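Local coordinates for protein Two-component system sensor histidine kinase (Bacteroides thetaiotaomicron, PDB 3VA6) that probably acts as a hybrid two-component sensor kinase, phosphorylating itself on histidine using ATP and regulating transcription, this piece being its extracellular propeller and sandwich region, at residues Q11-Y16 / L302-S307; L674-S679 / L742-L747; N689-R694 / L724-L729. All coordinates share one frame; numbering follows the deposited sequence.

Contact 1 of 3, residues Q11-Y16 / L302-S307; sequences QFDNIY and LSRYNS
D13 and L302 form an antiparallel hydrogen-bonded pair, their CA atoms 5.2 Å apart, and the two backbones diverge soon after it. This is the Velcro closure of a beta-propeller: strand 13-15, from the N-terminal end of the chain, becomes an outermost strand of a four-stranded blade whose other members, strands 281-286, 292-296 and 299-303, come from the far end of the same propeller. The pair is joined by reciprocal backbone bonds. D13 N donates to L302 O at 3.0 Å, and in return L302 N donates to D13 O, also at 3.0 Å.

The side chains of D13 and L302 run alongside each other and point the same way. The side chain of L302 also touches W293 on the next strand; a branched aliphatic residue suits this buried position. I15, likewise packed on W293, rests only loosely on L302, its CD1 lying 4.5 Å from L302 CB. F12, just before the strand, turns its ring to another side than D13. L302 O lies at the edge of that ring, near the ring plane, while F12 CE2 rests 3.9 Å from S303 CB. The small serine leaves room for the ring, which also packs on L294 and S301 of strands 292-296 and 299-303. N14 adds a polar tie through OD1 to the hydroxyl of S301.

R304 bends at its third torsion (chi3 -130°) so that its end reaches D13. Its NH1 forms a salt bridge with D686, a residue of the C-terminal region, which probably helps to orient the guanidinium, and its NH2 lies 3.5 Å from D13 CB.

Contact 2 of 3, residues L674-S679 / L742-L747; sequences LSFELS and LNIRIL
F676 holds its CG anti to its carbonyl carbon (chi1 -60°), which sends the ring across toward L742 and I744. L742 sets its CG anti to the backbone N (chi1 178°), which carries CD2 to the CE2 end of the ring, obliquely to its plane, while I744, extended along its CG1 branch, offers CD1. The ring is met at its far end: F676 CE2 lies 3.6 Å from L742 CD2, and F676 CZ lies 3.6 Å from I744 CD1. Two methyls from alternate residues of one strand thus share the outer end of a single phenyl ring. The side chain of I744 comes from the opposite direction to the ring, whereas that of L742 approaches at a slant.

The two strands are not neighbours. Their axes pass 12.1 Å apart and run nearly antiparallel, at 166°, a spacing bridged by side chains alone. They belong to the two facing sheets of the beta-sandwich that holds the Y_Y_Y domain, a member of the E-set clan: strand 674-679 lies in one sheet, strand 740-746 in the other. The alternation of residues follows from this. L674 and F676 point into the core and are hydrophobic, as are L742, I744 and I746 opposite them. S675 and E677 turn to the other face of their sheet, where S675 OG bonds to T713 OG1 and the buried carboxylate of E677 is paired with R711 and bonded to the hydroxyl of Y642, a setting that would probably keep it ionised. On the opposing strand N743 and R745 likewise point out of the core.

L724 and L641 also touch the phenyl ring. Further along, L674 CD1 sits 4.4 Å from I744 CG2 and 4.4 Å from I746 CD1, with L667 beside both L674 and I746.

Contact 3 of 3, residues N689-R694 / L724-L729; sequences NKFVYR and LIISKL
S727 O receives V692 N at 2.9 Å, and F691 adds a weaker CA-H...O contact from its CA at 3.3 Å. The edge of the F691 ring lies beside the same oxygen. This is one rung of an antiparallel ladder between strands 691-696 and 720-728 in the five-stranded sheet of the sandwich; at its end L729 N bonds to K690 O at 2.7 Å.

F691 keeps CG beside its backbone N (chi1 -59°), which lays CE1 3.7 Å from K728 CB. The ring also packs on L678 of the facing sheet; replacing it with an alanine would probably open a gap beside L678 and leave K728 CB without its aromatic neighbour. On the reverse face V692 CG1 meets L729 CD1 at 3.4 Å, the two side chains crossing at about a right angle, while R694 runs alongside I725 and makes a cation-pi contact with W702. N689 CB touches K728 CD.

The backbone thus pairs its polar atoms within the sheet, so that F691 and I726 can turn apolar side chains to L678 of the facing sheet while K728 NZ reaches E730 in a salt bridge.

How the contacts relate
From the N terminus, contact 1 closes first: it joins residues 11-16 to 302-307 and shuts the first propeller into a ring. The chain then builds a second propeller, whose blades span strands 310-313 to 618-623, before entering the sandwich. There 674-679 opens contact 2, and contact 3, between 689-694 and 724-729, is nested inside the loop that 742-747 completes. Contact 3 joins neighbours within one sheet; contact 2 joins that sheet to the facing one. They touch through a probable hydrogen bond from L724 N to L742 O and through L678 packing on I726. Contact 1 lies apart, its centre about 31 Å from that of contact 2.

Contact 1 of 3, residues Q11-Y16 / L302-S307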
loop_
_atom_site.group_PDB
_atom_site.type_symbol
_atom_site.label_atom_id
_atom_site.label_comp_id
_atom_site.label_asym_id
_atom_site.label_seq_id
_atom_site.Cartn_x
_atom_site.Cartn_y
_atom_site.Cartn_z
ATOM N N GLN A 11 4.658 -17.723 -15.014
ATOM C CA GLN A 11 3.242 -18.090 -15.215
ATOM C C GLN A 11 2.337 -16.858 -15.273
ATOM O O GLN A 11 2.633 -15.846 -14.676
ATOM C CB GLN A 11 2.763 -18.986 -14.073
ATOM C CG GLN A 11 3.769 -20.068 -13.696
ATOM C CD GLN A 11 3.146 -21.291 -13.041
ATOM O OE1 GLN A 11 1.956 -21.282 -12.690
ATOM N NE2 GLN A 11 3.948 -22.355 -12.877
ATOM N N PHE A 12 1.223 -16.963 -15.991
ATOM C CA PHE A 12 0.299 -15.836 -16.171
ATOM C C PHE A 12 -1.143 -16.278 -16.041
ATOM O O PHE A 12 -1.456 -17.463 -16.171
ATOM C CB PHE A 12 0.493 -15.206 -17.550
ATOM C CG PHE A 12 1.883 -14.701 -17.777
ATOM C CD1 PHE A 12 2.869 -15.543 -18.277
ATOM C CD2 PHE A 12 2.220 -13.394 -17.457
ATOM C CE1 PHE A 12 4.159 -15.094 -18.463
ATOM C CE2 PHE A 12 3.517 -12.934 -17.649
ATOM C CZ PHE A 12 4.489 -13.790 -18.148
ATOM N N ASP A 13 -2.027 -15.331 -15.765
ATOM C CA ASP A 13 -3.438 -15.635 -15.805
ATOM C C ASP A 13 -3.986 -14.842 -16.998
ATOM O O ASP A 13 -3.952 -13.613 -17.050
ATOM C CB ASP A 13 -4.081 -15.480 -14.387
ATOM C CG ASP A 13 -5.135 -14.398 -14.296
ATOM O OD1 ASP A 13 -6.341 -14.721 -14.076
ATOM O OD2 ASP A 13 -4.755 -13.214 -14.412
ATOM N N ASN A 14 -4.372 -15.596 -18.018
ATOM C CA ASN A 14 -4.731 -15.066 -19.340
ATOM C C ASN A 14 -6.226 -14.770 -19.508
ATOM O O ASN A 14 -7.083 -15.566 -19.109
ATOM C CB ASN A 14 -4.249 -16.039 -20.405
ATOM C CG ASN A 14 -2.742 -16.183 -20.398
ATOM O OD1 ASN A 14 -2.004 -15.198 -20.227
ATOM N ND2 ASN A 14 -2.272 -17.407 -20.545
ATOM N N ILE A 15 -6.502 -13.603 -20.095
ATOM C CA ILE A 15 -7.835 -13.007 -20.142
ATOM C C ILE A 15 -8.139 -12.629 -21.583
ATOM O O ILE A 15 -7.295 -12.050 -22.275
ATOM C CB ILE A 15 -7.895 -11.736 -19.260
ATOM C CG1 ILE A 15 -7.486 -12.072 -17.819
ATOM C CG2 ILE A 15 -9.277 -11.106 -19.303
ATOM C CD1 ILE A 15 -7.335 -10.887 -16.891
ATOM N N TYR A 16 -9.338 -12.966 -22.040
ATOM C CA TYR A 16 -9.705 -12.790 -23.449
ATOM C C TYR A 16 -11.022 -12.015 -23.588
ATOM O O TYR A 16 -11.893 -12.061 -22.727
ATOM C CB TYR A 16 -9.769 -14.138 -24.137
ATOM C CG TYR A 16 -8.451 -14.887 -24.106
ATOM C CD1 TYR A 16 -8.248 -15.948 -23.241
ATOM C CD2 TYR A 16 -7.408 -14.531 -24.946
ATOM C CE1 TYR A 16 -7.044 -16.638 -23.211
ATOM C CE2 TYR A 16 -6.198 -15.206 -24.921
ATOM C CZ TYR A 16 -6.018 -16.264 -24.048
ATOM O OH TYR A 16 -4.812 -16.946 -24.036
ATOM N N LEU A 302 -1.941 -11.366 -17.463
ATOM C CA LEU A 302 -1.781 -10.712 -16.165
ATOM C C LEU A 302 -0.719 -11.433 -15.355
ATOM O O LEU A 302 -0.830 -12.646 -15.117
ATOM C CB LEU A 302 -3.108 -10.732 -15.389
ATOM C CG LEU A 302 -3.138 -10.296 -13.924
ATOM C CD1 LEU A 302 -2.796 -8.821 -13.776
ATOM C CD2 LEU A 302 -4.519 -10.596 -13.375
ATOM N N SER A 303 0.299 -10.686 -14.923
ATOM C CA SER A 303 1.254 -11.209 -13.967
ATOM C C SER A 303 1.001 -10.583 -12.611
ATOM O O SER A 303 1.204 -9.394 -12.417
ATOM C CB SER A 303 2.694 -10.959 -14.403
ATOM O OG SER A 303 3.574 -11.683 -13.549
ATOM N N ARG A 304 0.533 -11.398 -11.682
ATOM C CA ARG A 304 0.199 -10.919 -10.357
ATOM C C ARG A 304 1.459 -10.625 -9.596
ATOM O O ARG A 304 2.392 -11.425 -9.636
ATOM C CB ARG A 304 -0.621 -11.951 -9.575
ATOM C CG ARG A 304 -1.973 -12.249 -10.188
ATOM C CD ARG A 304 -2.741 -13.251 -9.336
ATOM N NE ARG A 304 -3.233 -14.313 -10.197
ATOM C CZ ARG A 304 -2.686 -15.532 -10.270
ATOM N NH1 ARG A 304 -1.659 -15.876 -9.473
ATOM N NH2 ARG A 304 -3.179 -16.439 -11.134
ATOM N N TYR A 305 1.479 -9.455 -8.945
ATOM C CA TYR A 305 2.451 -9.133 -7.898
ATOM C C TYR A 305 2.080 -9.819 -6.608
ATOM O O TYR A 305 0.899 -9.962 -6.287
ATOM C CB TYR A 305 2.515 -7.630 -7.636
ATOM C CG TYR A 305 3.800 -7.238 -6.970
ATOM C CD1 TYR A 305 5.015 -7.389 -7.655
ATOM C CD2 TYR A 305 3.830 -6.752 -5.650
ATOM C CE1 TYR A 305 6.225 -7.059 -7.061
ATOM C CE2 TYR A 305 5.041 -6.418 -5.035
ATOM C CZ TYR A 305 6.239 -6.566 -5.740
ATOM O OH TYR A 305 7.471 -6.266 -5.192
ATOM N N ASN A 306 3.099 -10.187 -5.839
ATOM C CA ASN A 306 2.906 -10.977 -4.623
ATOM C C ASN A 306 3.837 -10.571 -3.488
ATOM O O ASN A 306 5.049 -10.748 -3.585
ATOM C CB ASN A 306 3.129 -12.461 -4.946
ATOM C CG ASN A 306 1.855 -13.170 -5.384
ATOM O OD1 ASN A 306 0.761 -12.541 -5.537
ATOM N ND2 ASN A 306 1.979 -14.498 -5.603
ATOM N N SER A 307 3.271 -10.043 -2.403
ATOM C CA SER A 307 4.095 -9.674 -1.238
ATOM C C SER A 307 3.552 -10.253 0.074
ATOM O O SER A 307 4.287 -10.374 1.065
ATOM C CB SER A 307 4.282 -8.159 -1.126
ATOM O OG SER A 307 4.950 -7.870 0.101
#

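Contact 2 of 3, residues L674-S679 / L742-L747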
loop_
_atom_site.group_PDB
_atom_site.type_symbol
_atom_site.label_atom_id
_atom_site.label_comp_id
_atom_site.label_asym_id
_atom_site.label_seq_id
_atom_site.Cartn_x
_atom_site.Cartn_y
_atom_site.Cartn_z
ATOM N N LEU A 674 -34.124 -9.582 -11.719
ATOM C CA LEU A 674 -32.837 -8.932 -11.603
ATOM C C LEU A 674 -31.668 -9.901 -11.379
ATOM O O LEU A 674 -31.769 -10.906 -10.668
ATOM C CB LEU A 674 -32.895 -7.908 -10.466
ATOM C CG LEU A 674 -34.135 -7.025 -10.518
ATOM C CD1 LEU A 674 -34.214 -6.184 -9.264
ATOM C CD2 LEU A 674 -34.157 -6.170 -11.780
ATOM N N SER A 675 -30.554 -9.566 -12.012
ATOM C CA SER A 675 -29.284 -10.201 -11.729
ATOM C C SER A 675 -28.266 -9.120 -11.387
ATOM O O SER A 675 -28.456 -7.928 -11.707
ATOM C CB SER A 675 -28.823 -11.069 -12.907
ATOM O OG SER A 675 -29.332 -12.391 -12.798
ATOM N N PHE A 676 -27.227 -9.528 -10.665
ATOM C CA PHE A 676 -26.239 -8.589 -10.145
ATOM C C PHE A 676 -24.873 -9.252 -10.191
ATOM O O PHE A 676 -24.752 -10.440 -9.865
ATOM C CB PHE A 676 -26.548 -8.212 -8.687
ATOM C CG PHE A 676 -27.890 -7.561 -8.476
ATOM C CD1 PHE A 676 -28.961 -8.294 -8.003
ATOM C CD2 PHE A 676 -28.062 -6.200 -8.692
ATOM C CE1 PHE A 676 -30.186 -7.700 -7.784
ATOM C CE2 PHE A 676 -29.285 -5.592 -8.468
ATOM C CZ PHE A 676 -30.349 -6.348 -8.013
ATOM N N GLU A 677 -23.845 -8.498 -10.584
ATOM C CA GLU A 677 -22.462 -9.003 -10.574
ATOM C C GLU A 677 -21.644 -8.205 -9.539
ATOM O O GLU A 677 -21.686 -6.968 -9.519
ATOM C CB GLU A 677 -21.842 -8.969 -11.981
ATOM C CG GLU A 677 -22.298 -10.119 -12.875
ATOM C CD GLU A 677 -21.671 -10.130 -14.270
ATOM O OE1 GLU A 677 -20.660 -9.437 -14.513
ATOM O OE2 GLU A 677 -22.189 -10.840 -15.136
ATOM N N LEU A 678 -20.916 -8.910 -8.674
ATOM C CA LEU A 678 -20.169 -8.266 -7.604
ATOM C C LEU A 678 -18.687 -8.495 -7.773
ATOM O O LEU A 678 -18.288 -9.465 -8.382
ATOM C CB LEU A 678 -20.626 -8.785 -6.242
ATOM C CG LEU A 678 -20.386 -10.277 -5.927
ATOM C CD1 LEU A 678 -18.936 -10.623 -5.576
ATOM C CD2 LEU A 678 -21.301 -10.709 -4.784
ATOM N N SER A 679 -17.879 -7.589 -7.221
ATOM C CA SER A 679 -16.422 -7.716 -7.247
ATOM C C SER A 679 -15.780 -6.852 -6.191
ATOM O O SER A 679 -16.234 -5.737 -5.940
ATOM C CB SER A 679 -15.872 -7.307 -8.622
ATOM O OG SER A 679 -14.462 -7.497 -8.731
ATOM N N LEU A 742 -27.495 -2.253 -1.342
ATOM C CA LEU A 742 -28.252 -1.643 -2.444
ATOM C C LEU A 742 -29.735 -1.612 -2.087
ATOM O O LEU A 742 -30.376 -2.670 -2.035
ATOM C CB LEU A 742 -28.096 -2.452 -3.736
ATOM C CG LEU A 742 -28.880 -1.934 -4.949
ATOM C CD1 LEU A 742 -28.249 -0.663 -5.464
ATOM C CD2 LEU A 742 -29.003 -2.941 -6.072
ATOM N N ASN A 743 -30.288 -0.423 -1.873
ATOM C CA ASN A 743 -31.720 -0.307 -1.716
ATOM C C ASN A 743 -32.384 -0.486 -3.093
ATOM O O ASN A 743 -31.928 0.085 -4.108
ATOM C CB ASN A 743 -32.070 1.022 -1.106
ATOM C CG ASN A 743 -31.539 1.167 0.307
ATOM O OD1 ASN A 743 -31.996 0.493 1.226
ATOM N ND2 ASN A 743 -30.588 2.068 0.496
ATOM N N ILE A 744 -33.425 -1.332 -3.118
ATOM C CA ILE A 744 -34.192 -1.613 -4.326
ATOM C C ILE A 744 -35.680 -1.437 -4.077
ATOM O O ILE A 744 -36.232 -2.037 -3.173
ATOM C CB ILE A 744 -34.031 -3.064 -4.772
ATOM C CG1 ILE A 744 -32.560 -3.389 -4.983
ATOM C CG2 ILE A 744 -34.888 -3.320 -6.005
ATOM C CD1 ILE A 744 -32.342 -4.851 -5.365
ATOM N N ARG A 745 -36.327 -0.619 -4.890
ATOM C CA ARG A 745 -37.773 -0.469 -4.836
ATOM C C ARG A 745 -38.379 -0.868 -6.187
ATOM O O ARG A 745 -37.985 -0.335 -7.227
ATOM C CB ARG A 745 -38.153 0.968 -4.485
ATOM C CG ARG A 745 -39.629 1.251 -4.675
ATOM C CD ARG A 745 -40.038 2.612 -4.140
ATOM N NE ARG A 745 -41.458 2.626 -3.770
ATOM C CZ ARG A 745 -42.195 3.728 -3.636
ATOM N NH1 ARG A 745 -41.665 4.942 -3.851
ATOM N NH2 ARG A 745 -43.483 3.624 -3.296
ATOM N N ILE A 746 -39.321 -1.806 -6.156
ATOM C CA ILE A 746 -40.070 -2.188 -7.341
ATOM C C ILE A 746 -41.376 -1.434 -7.237
ATOM O O ILE A 746 -42.077 -1.566 -6.236
ATOM C CB ILE A 746 -40.302 -3.726 -7.407
ATOM C CG1 ILE A 746 -38.968 -4.492 -7.337
ATOM C CG2 ILE A 746 -41.053 -4.125 -8.672
ATOM C CD1 ILE A 746 -37.972 -4.152 -8.425
ATOM N N LEU A 747 -41.682 -0.609 -8.236
ATOM C CA LEU A 747 -42.850 0.272 -8.152
ATOM C C LEU A 747 -44.101 -0.413 -8.634
ATOM O O LEU A 747 -44.070 -1.099 -9.657
ATOM C CB LEU A 747 -42.649 1.529 -8.990
ATOM C CG LEU A 747 -41.610 2.514 -8.495
ATOM C CD1 LEU A 747 -41.054 3.285 -9.688
ATOM C CD2 LEU A 747 -42.214 3.411 -7.427
#

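Contact 3 of 3, residues N689-R694 / L724-L729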
loop_
_atom_site.group_PDB
_atom_site.type_symbol
_atom_site.label_atom_id
_atom_site.label_comp_id
_atom_site.label_asym_id
_atom_site.label_seq_id
_atom_site.Cartn_x
_atom_site.Cartn_y
_atom_site.Cartn_z
ATOM N N ASN A 689 -11.982 -14.314 -2.957
ATOM C CA ASN A 689 -12.613 -14.260 -1.625
ATOM C C ASN A 689 -14.024 -14.766 -1.710
ATOM O O ASN A 689 -14.628 -14.767 -2.785
ATOM C CB ASN A 689 -12.595 -12.844 -1.061
ATOM C CG ASN A 689 -11.185 -12.294 -0.963
ATOM O OD1 ASN A 689 -10.355 -12.809 -0.227
ATOM N ND2 ASN A 689 -10.887 -11.286 -1.778
ATOM N N LYS A 690 -14.550 -15.237 -0.596
ATOM C CA LYS A 690 -15.896 -15.790 -0.608
ATOM C C LYS A 690 -16.905 -14.762 -0.118
ATOM O O LYS A 690 -16.572 -13.858 0.659
ATOM C CB LYS A 690 -15.961 -17.067 0.215
ATOM C CG LYS A 690 -15.052 -18.161 -0.324
ATOM C CD LYS A 690 -15.568 -19.555 -0.021
ATOM C CE LYS A 690 -14.712 -20.645 -0.672
ATOM N NZ LYS A 690 -13.297 -20.642 -0.198
ATOM N N PHE A 691 -18.133 -14.884 -0.606
ATOM C CA PHE A 691 -19.174 -13.949 -0.233
ATOM C C PHE A 691 -20.473 -14.621 0.169
ATOM O O PHE A 691 -20.762 -15.750 -0.203
ATOM C CB PHE A 691 -19.414 -12.971 -1.377
ATOM C CG PHE A 691 -18.197 -12.195 -1.744
ATOM C CD1 PHE A 691 -17.914 -10.996 -1.126
ATOM C CD2 PHE A 691 -17.316 -12.682 -2.682
ATOM C CE1 PHE A 691 -16.771 -10.288 -1.449
ATOM C CE2 PHE A 691 -16.178 -11.985 -3.014
ATOM C CZ PHE A 691 -15.900 -10.789 -2.402
ATOM N N VAL A 692 -21.247 -13.891 0.950
ATOM C CA VAL A 692 -22.615 -14.251 1.246
ATOM C C VAL A 692 -23.481 -13.096 0.798
ATOM O O VAL A 692 -22.980 -11.995 0.573
ATOM C CB VAL A 692 -22.806 -14.568 2.732
ATOM C CG1 VAL A 692 -22.230 -15.939 3.028
ATOM C CG2 VAL A 692 -22.151 -13.518 3.612
ATOM N N TYR A 693 -24.768 -13.345 0.605
ATOM C CA TYR A 693 -25.685 -12.304 0.132
ATOM C C TYR A 693 -27.103 -12.616 0.594
ATOM O O TYR A 693 -27.450 -13.778 0.806
ATOM C CB TYR A 693 -25.612 -12.175 -1.392
ATOM C CG TYR A 693 -26.237 -13.325 -2.149
ATOM C CD1 TYR A 693 -25.593 -14.551 -2.258
ATOM C CD2 TYR A 693 -27.474 -13.191 -2.754
ATOM C CE1 TYR A 693 -26.165 -15.602 -2.954
ATOM C CE2 TYR A 693 -28.058 -14.243 -3.441
ATOM C CZ TYR A 693 -27.401 -15.439 -3.534
ATOM O OH TYR A 693 -27.981 -16.457 -4.224
ATOM N N ARG A 694 -27.901 -11.581 0.813
ATOM C CA ARG A 694 -29.307 -11.781 1.153
ATOM C C ARG A 694 -30.125 -10.621 0.649
ATOM O O ARG A 694 -29.600 -9.512 0.504
ATOM C CB ARG A 694 -29.501 -11.939 2.659
ATOM C CG ARG A 694 -29.145 -10.707 3.451
ATOM C CD ARG A 694 -28.783 -11.062 4.871
ATOM N NE ARG A 694 -29.940 -11.364 5.699
ATOM C CZ ARG A 694 -29.888 -12.061 6.833
ATOM N NH1 ARG A 694 -28.743 -12.569 7.273
ATOM N NH2 ARG A 694 -30.996 -12.278 7.525
ATOM N N LEU A 724 -30.555 -5.399 -1.010
ATOM C CA LEU A 724 -29.576 -6.452 -1.297
ATOM C C LEU A 724 -28.356 -6.153 -0.418
ATOM O O LEU A 724 -27.779 -5.068 -0.514
ATOM C CB LEU A 724 -29.186 -6.464 -2.770
ATOM C CG LEU A 724 -28.182 -7.557 -3.197
ATOM C CD1 LEU A 724 -28.761 -8.964 -3.068
ATOM C CD2 LEU A 724 -27.716 -7.328 -4.632
ATOM N N ILE A 725 -27.969 -7.089 0.441
ATOM C CA ILE A 725 -26.803 -6.902 1.290
ATOM C C ILE A 725 -25.735 -7.918 0.911
ATOM O O ILE A 725 -26.003 -9.110 0.928
ATOM C CB ILE A 725 -27.200 -7.050 2.759
ATOM C CG1 ILE A 725 -28.155 -5.902 3.175
ATOM C CG2 ILE A 725 -25.962 -7.058 3.644
ATOM C CD1 ILE A 725 -29.175 -6.273 4.229
ATOM N N ILE A 726 -24.550 -7.466 0.502
ATOM C CA ILE A 726 -23.471 -8.399 0.168
ATOM C C ILE A 726 -22.336 -8.227 1.148
ATOM O O ILE A 726 -21.959 -7.114 1.478
ATOM C CB ILE A 726 -22.905 -8.186 -1.247
ATOM C CG1 ILE A 726 -23.986 -8.421 -2.298
ATOM C CG2 ILE A 726 -21.719 -9.106 -1.481
ATOM C CD1 ILE A 726 -23.494 -8.196 -3.703
ATOM N N SER A 727 -21.771 -9.346 1.579
ATOM C CA SER A 727 -20.718 -9.349 2.573
ATOM C C SER A 727 -19.636 -10.345 2.220
ATOM O O SER A 727 -19.910 -11.406 1.665
ATOM C CB SER A 727 -21.304 -9.696 3.933
ATOM O OG SER A 727 -21.170 -8.622 4.841
ATOM N N LYS A 728 -18.402 -9.995 2.557
ATOM C CA LYS A 728 -17.266 -10.879 2.349
ATOM C C LYS A 728 -17.187 -11.814 3.532
ATOM O O LYS A 728 -17.332 -11.405 4.681
ATOM C CB LYS A 728 -15.969 -10.069 2.150
ATOM C CG LYS A 728 -14.768 -10.512 2.967
ATOM C CD LYS A 728 -13.571 -10.953 2.132
ATOM C CE LYS A 728 -12.316 -11.061 3.017
ATOM N NZ LYS A 728 -11.883 -9.771 3.661
ATOM N N LEU A 729 -16.992 -13.085 3.239
ATOM C CA LEU A 729 -16.776 -14.042 4.289
ATOM C C LEU A 729 -15.424 -13.741 4.915
ATOM O O LEU A 729 -14.389 -13.826 4.250
ATOM C CB LEU A 729 -16.863 -15.480 3.768
ATOM C CG LEU A 729 -18.027 -16.334 4.292
ATOM C CD1 LEU A 729 -19.293 -15.564 4.612
ATOM C CD2 LEU A 729 -18.321 -17.420 3.274
#